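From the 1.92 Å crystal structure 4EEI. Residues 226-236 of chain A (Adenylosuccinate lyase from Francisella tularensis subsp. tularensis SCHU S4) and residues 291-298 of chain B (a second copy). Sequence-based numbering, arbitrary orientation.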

ATOM      1  N   HIS A 226       7.195  -1.712 -13.321  1.00 18.79           N
ATOM      2  CA  HIS A 226       7.162  -3.104 -12.891  1.00 17.22           C
ATOM      3  C   HIS A 226       5.864  -3.437 -12.153  1.00 18.48           C
ATOM      4  O   HIS A 226       5.365  -4.562 -12.247  1.00 19.30           O
ATOM      5  N   GLY A 227       5.315  -2.466 -11.425  1.00 17.18           N
ATOM      6  CA  GLY A 227       4.027  -2.645 -10.771  1.00 19.99           C
ATOM      7  C   GLY A 227       2.907  -2.876 -11.774  1.00 21.23           C
ATOM      8  O   GLY A 227       2.028  -3.719 -11.567  1.00 17.52           O
ATOM      9  N   LEU A 228       2.924  -2.122 -12.869  1.00 18.51           N
ATOM     10  CA  LEU A 228       1.919  -2.289 -13.915  1.00 20.53           C
ATOM     11  C   LEU A 228       2.105  -3.648 -14.583  1.00 21.24           C
ATOM     12  O   LEU A 228       1.138  -4.331 -14.910  1.00 19.98           O
ATOM     13  N   ILE A 229       3.355  -4.045 -14.787  1.00 19.42           N
ATOM     14  CA  ILE A 229       3.629  -5.375 -15.320  1.00 20.05           C
ATOM     15  C   ILE A 229       3.072  -6.463 -14.387  1.00 20.13           C
ATOM     16  O   ILE A 229       2.561  -7.476 -14.849  1.00 19.13           O
ATOM     17  N   ALA A 230       3.144  -6.236 -13.078  1.00 16.67           N
ATOM     18  CA  ALA A 230       2.623  -7.201 -12.112  1.00 22.60           C
ATOM     19  C   ALA A 230       1.121  -7.359 -12.274  1.00 22.00           C
ATOM     20  O   ALA A 230       0.577  -8.457 -12.109  1.00 21.23           O
ATOM     21  N   SER A 231       0.438  -6.260 -12.580  1.00 17.80           N
ATOM     22  CA  SER A 231      -1.001  -6.335 -12.808  1.00 18.90           C
ATOM     23  C   SER A 231      -1.303  -7.104 -14.088  1.00 17.35           C
ATOM     24  O   SER A 231      -2.314  -7.807 -14.174  1.00 19.35           O
ATOM     25  N   ALA A 232      -0.438  -6.971 -15.089  1.00 17.77           N
ATOM     26  CA  ALA A 232      -0.644  -7.702 -16.342  1.00 20.26           C
ATOM     27  C   ALA A 232      -0.464  -9.199 -16.099  1.00 19.69           C
ATOM     28  O   ALA A 232      -1.222 -10.021 -16.618  1.00 23.28           O
ATOM     29  N   ILE A 233       0.563  -9.544 -15.331  1.00 18.95           N
ATOM     30  CA  ILE A 233       0.836 -10.943 -14.994  1.00 19.76           C
ATOM     31  C   ILE A 233      -0.331 -11.541 -14.229  1.00 21.53           C
ATOM     32  O   ILE A 233      -0.806 -12.633 -14.560  1.00 21.45           O
ATOM     33  N   GLU A 234      -0.805 -10.814 -13.216  1.00 18.28           N
ATOM     34  CA  GLU A 234      -1.908 -11.292 -12.385  1.00 21.16           C
ATOM     35  C   GLU A 234      -3.211 -11.443 -13.160  1.00 20.38           C
ATOM     36  O   GLU A 234      -3.925 -12.430 -12.994  1.00 19.47           O
ATOM     37  N   ARG A 235      -3.527 -10.482 -14.023  1.00 16.33           N
ATOM     38  CA  ARG A 235      -4.744 -10.590 -14.820  1.00 18.02           C
ATOM     39  C   ARG A 235      -4.687 -11.817 -15.730  1.00 19.27           C
ATOM     40  O   ARG A 235      -5.686 -12.518 -15.908  1.00 18.80           O
ATOM     41  N   LEU A 236      -3.518 -12.094 -16.294  1.00 20.13           N
ATOM     42  CA  LEU A 236      -3.391 -13.265 -17.163  1.00 23.43           C
ATOM     43  C   LEU A 236      -3.419 -14.557 -16.343  1.00 24.28           C
ATOM     44  O   LEU A 236      -4.028 -15.548 -16.751  1.00 21.43           O
TER
ATOM     45  N   ALA B 291      -5.733   1.522  -8.232  1.00 20.33           N
ATOM     46  CA  ALA B 291      -5.723   1.481  -9.691  1.00 21.26           C
ATOM     47  C   ALA B 291      -5.060   0.199 -10.196  1.00 18.31           C
ATOM     48  O   ALA B 291      -5.487  -0.379 -11.197  1.00 21.54           O
ATOM     49  N   LEU B 292      -4.015  -0.238  -9.502  1.00 16.95           N
ATOM     50  CA  LEU B 292      -3.326  -1.464  -9.871  1.00 19.19           C
ATOM     51  C   LEU B 292      -4.244  -2.664  -9.666  1.00 22.29           C
ATOM     52  O   LEU B 292      -4.316  -3.546 -10.530  1.00 20.89           O
ATOM     53  N   GLU B 293      -4.951  -2.699  -8.535  1.00 18.55           N
ATOM     54  CA  GLU B 293      -5.885  -3.807  -8.271  1.00 21.16           C
ATOM     55  C   GLU B 293      -7.101  -3.821  -9.209  1.00 22.19           C
ATOM     56  O   GLU B 293      -7.614  -4.893  -9.542  1.00 20.46           O
ATOM     57  N   ASN B 294      -7.563  -2.641  -9.625  1.00 20.14           N
ATOM     58  CA  ASN B 294      -8.698  -2.542 -10.547  1.00 17.82           C
ATOM     59  C   ASN B 294      -8.394  -3.121 -11.933  1.00 17.01           C
ATOM     60  O   ASN B 294      -9.296  -3.319 -12.743  1.00 19.16           O
ATOM     61  N   CYS B 295      -7.123  -3.378 -12.213  1.00 18.93           N
ATOM     62  CA  CYS B 295      -6.733  -3.992 -13.488  1.00 21.52           C
ATOM     63  C   CYS B 295      -7.145  -5.460 -13.567  1.00 24.47           C
ATOM     64  O   CYS B 295      -7.404  -5.993 -14.652  1.00 22.04           O
ATOM     65  N   VAL B 296      -7.169  -6.130 -12.421  1.00 21.45           N
ATOM     66  CA  VAL B 296      -7.319  -7.586 -12.424  1.00 22.55           C
ATOM     67  C   VAL B 296      -8.791  -7.975 -12.537  1.00 23.61           C
ATOM     68  O   VAL B 296      -9.380  -8.524 -11.600  1.00 23.34           O
ATOM     69  N   LEU B 297      -9.384  -7.696 -13.699  1.00 22.07           N
ATOM     70  CA  LEU B 297     -10.800  -7.983 -13.934  1.00 24.33           C
ATOM     71  C   LEU B 297     -11.022  -9.407 -14.458  1.00 23.40           C
ATOM     72  O   LEU B 297     -10.174  -9.965 -15.171  1.00 22.12           O
ATOM     73  N   TRP B 298     -12.167  -9.988 -14.118  1.00 20.59           N
ATOM     74  CA  TRP B 298     -12.475 -11.349 -14.514  1.00 23.80           C
ATOM     75  C   TRP B 298     -12.939 -11.423 -15.941  1.00 21.81           C
ATOM     76  O   TRP B 298     -13.894 -10.725 -16.340  1.00 21.98           O
TER

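A single direct hydrogen bond joins the two stretches, and it runs from a helix side chain to the backbone carbonyl of L292(B), the residue just before the type I turn of E293(B) to V296(B): S231(A) OG donates to L292(B) O at 2.8 Å. L292(B) O also accepts a hydrogen bond from N of C295(B) at 3.3 Å, so one oxygen accepts from its own backbone and from the partner chain. S231(A) points toward chain B in the m rotamer (chi1 -82°), and its CB lies 3.8 Å from CB of C295(B), itself m and directed toward the helix.

About one turn earlier on the chain A helix, L228(A) and G227(A) meet the side chain of L292(B) (m, t), which leaves its CA sideways but bends its end inward. CD2 of L292(B) meets CD2 of L228(A), also m, t, at 3.7 Å and lies 3.8 Å from O of G227(A).

At the other end, V296(B) (t) closes the type I turn begun at E293(B) and sets CG1 3.8 Å from CG of E234(A), whose chain extends t, t. R235(A) (t, t, p) runs alongside, its CD 3.2 Å from O of C295(B). Two waters complete the polar contact, both donating to L297(B) O: water 1 also donates to R235(A) O (2.9 Å), whereas water 2 accepts from R235(A) NH2 (2.9 Å).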

ATOM      1  CB  HIS A 226       8.393  -3.435 -12.041  1.00 14.95           C
ATOM      2  CG  HIS A 226       9.649  -3.587 -12.837  1.00 18.71           C
ATOM      3  ND1 HIS A 226      10.817  -4.078 -12.299  1.00 21.06           N
ATOM      4  CD2 HIS A 226       9.919  -3.329 -14.144  1.00 19.79           C
ATOM      5  CE1 HIS A 226      11.757  -4.108 -13.231  1.00 21.60           C
ATOM      6  NE2 HIS A 226      11.235  -3.658 -14.360  1.00 21.42           N
ATOM      7  CB  LEU A 228       2.036  -1.162 -14.937  1.00 19.82           C
ATOM      8  CG  LEU A 228       1.705   0.239 -14.428  1.00 27.43           C
ATOM      9  CD1 LEU A 228       2.298   1.314 -15.348  1.00 26.43           C
ATOM     10  CD2 LEU A 228       0.193   0.406 -14.342  1.00 25.40           C
ATOM     11  CB  ILE A 229       5.133  -5.586 -15.546  1.00 20.15           C
ATOM     12  CG1 ILE A 229       5.603  -4.763 -16.749  1.00 17.21           C
ATOM     13  CG2 ILE A 229       5.438  -7.046 -15.841  1.00 17.61           C
ATOM     14  CD1 ILE A 229       7.131  -4.696 -16.862  1.00 17.33           C
ATOM     15  CB  ALA A 230       2.953  -6.765 -10.691  1.00 20.22           C
ATOM     16  CB  SER A 231      -1.620  -4.940 -12.867  1.00 21.81           C
ATOM     17  OG  SER A 231      -1.852  -4.466 -11.559  1.00 25.09           O
ATOM     18  CB  ALA A 232       0.317  -7.228 -17.405  1.00 19.90           C
ATOM     19  CB  ILE A 233       2.118 -11.068 -14.144  1.00 21.11           C
ATOM     20  CG1 ILE A 233       3.347 -10.739 -14.990  1.00 21.61           C
ATOM     21  CG2 ILE A 233       2.245 -12.469 -13.518  1.00 19.42           C
ATOM     22  CD1 ILE A 233       4.617 -10.614 -14.177  1.00 24.51           C
ATOM     23  CB  GLU A 234      -2.111 -10.382 -11.159  1.00 21.98           C
ATOM     24  CG  GLU A 234      -3.176 -10.899 -10.205  1.00 24.59           C
ATOM     25  CD  GLU A 234      -3.194 -10.180  -8.859  1.00 34.34           C
ATOM     26  OE1 GLU A 234      -2.253  -9.407  -8.571  1.00 41.55           O
ATOM     27  OE2 GLU A 234      -4.155 -10.406  -8.085  1.00 34.78           O
ATOM     28  CB  ARG A 235      -4.978  -9.312 -15.637  1.00 22.09           C
ATOM     29  CG  ARG A 235      -6.339  -9.287 -16.342  1.00 23.90           C
ATOM     30  CD  ARG A 235      -6.572  -7.964 -17.057  1.00 24.15           C
ATOM     31  NE  ARG A 235      -5.755  -7.797 -18.261  1.00 24.57           N
ATOM     32  CZ  ARG A 235      -6.194  -8.033 -19.496  1.00 30.27           C
ATOM     33  NH1 ARG A 235      -5.397  -7.837 -20.537  1.00 28.98           N
ATOM     34  NH2 ARG A 235      -7.443  -8.461 -19.696  1.00 30.13           N
ATOM     35  CB  LEU A 236      -2.114 -13.179 -17.995  1.00 22.34           C
ATOM     36  CG  LEU A 236      -1.664 -14.420 -18.777  1.00 21.31           C
ATOM     37  CD1 LEU A 236      -2.676 -14.846 -19.815  1.00 22.09           C
ATOM     38  CD2 LEU A 236      -0.317 -14.133 -19.438  1.00 21.69           C
TER
ATOM     39  CB  ALA B 291      -5.024   2.716 -10.258  1.00 19.75           C
ATOM     40  CB  LEU B 292      -2.032  -1.637  -9.067  1.00 19.62           C
ATOM     41  CG  LEU B 292      -0.870  -0.710  -9.437  1.00 19.52           C
ATOM     42  CD1 LEU B 292       0.317  -0.923  -8.493  1.00 21.39           C
ATOM     43  CD2 LEU B 292      -0.442  -0.915 -10.894  1.00 20.18           C
ATOM     44  CB  GLU B 293      -6.367  -3.784  -6.816  1.00 23.68           C
ATOM     45  CG  GLU B 293      -5.287  -4.082  -5.795  1.00 33.13           C
ATOM     46  CD  GLU B 293      -5.829  -4.074  -4.375  1.00 48.35           C
ATOM     47  OE1 GLU B 293      -6.024  -5.166  -3.804  1.00 56.14           O
ATOM     48  OE2 GLU B 293      -6.069  -2.975  -3.835  1.00 53.28           O
ATOM     49  CB  ASN B 294      -9.163  -1.088 -10.702  1.00 18.51           C
ATOM     50  CG  ASN B 294     -10.024  -0.602  -9.547  1.00 21.78           C
ATOM     51  OD1 ASN B 294     -10.489  -1.385  -8.714  1.00 17.62           O
ATOM     52  ND2 ASN B 294     -10.274   0.707  -9.519  1.00 20.85           N
ATOM     53  CB  CYS B 295      -5.211  -3.930 -13.658  1.00 20.64           C
ATOM     54  SG  CYS B 295      -4.544  -2.268 -13.969  1.00 25.88           S
ATOM     55  CB  VAL B 296      -6.656  -8.212 -11.174  1.00 23.62           C
ATOM     56  CG1 VAL B 296      -6.619  -9.718 -11.280  1.00 25.27           C
ATOM     57  CG2 VAL B 296      -5.222  -7.685 -11.023  1.00 24.05           C
ATOM     58  CB  LEU B 297     -11.393  -6.962 -14.912  1.00 23.85           C
ATOM     59  CG  LEU B 297     -11.304  -5.509 -14.430  1.00 24.56           C
ATOM     60  CD1 LEU B 297     -11.947  -4.570 -15.433  1.00 25.70           C
ATOM     61  CD2 LEU B 297     -11.945  -5.344 -13.048  1.00 24.83           C
ATOM     62  CB  TRP B 298     -13.522 -11.953 -13.589  1.00 19.47           C
ATOM     63  CG  TRP B 298     -12.991 -12.299 -12.219  1.00 20.26           C
ATOM     64  CD1 TRP B 298     -11.783 -11.907 -11.652  1.00 21.55           C
ATOM     65  CD2 TRP B 298     -13.642 -13.124 -11.191  1.00 20.61           C
ATOM     66  NE1 TRP B 298     -11.647 -12.418 -10.387  1.00 23.93           N
ATOM     67  CE2 TRP B 298     -12.725 -13.156 -10.050  1.00 23.14           C
ATOM     68  CE3 TRP B 298     -14.842 -13.812 -11.107  1.00 22.21           C
ATOM     69  CZ2 TRP B 298     -13.021 -13.850  -8.892  1.00 25.24           C
ATOM     70  CZ3 TRP B 298     -15.129 -14.509  -9.933  1.00 26.00           C
ATOM     71  CH2 TRP B 298     -14.238 -14.526  -8.854  1.00 22.08           C
TER
HETATM   72  O   HOH W   1      -8.346 -11.794 -15.003  1.00 25.88           O
HETATM   73  O   HOH W   2      -9.361  -9.735 -17.913  1.00 27.30           O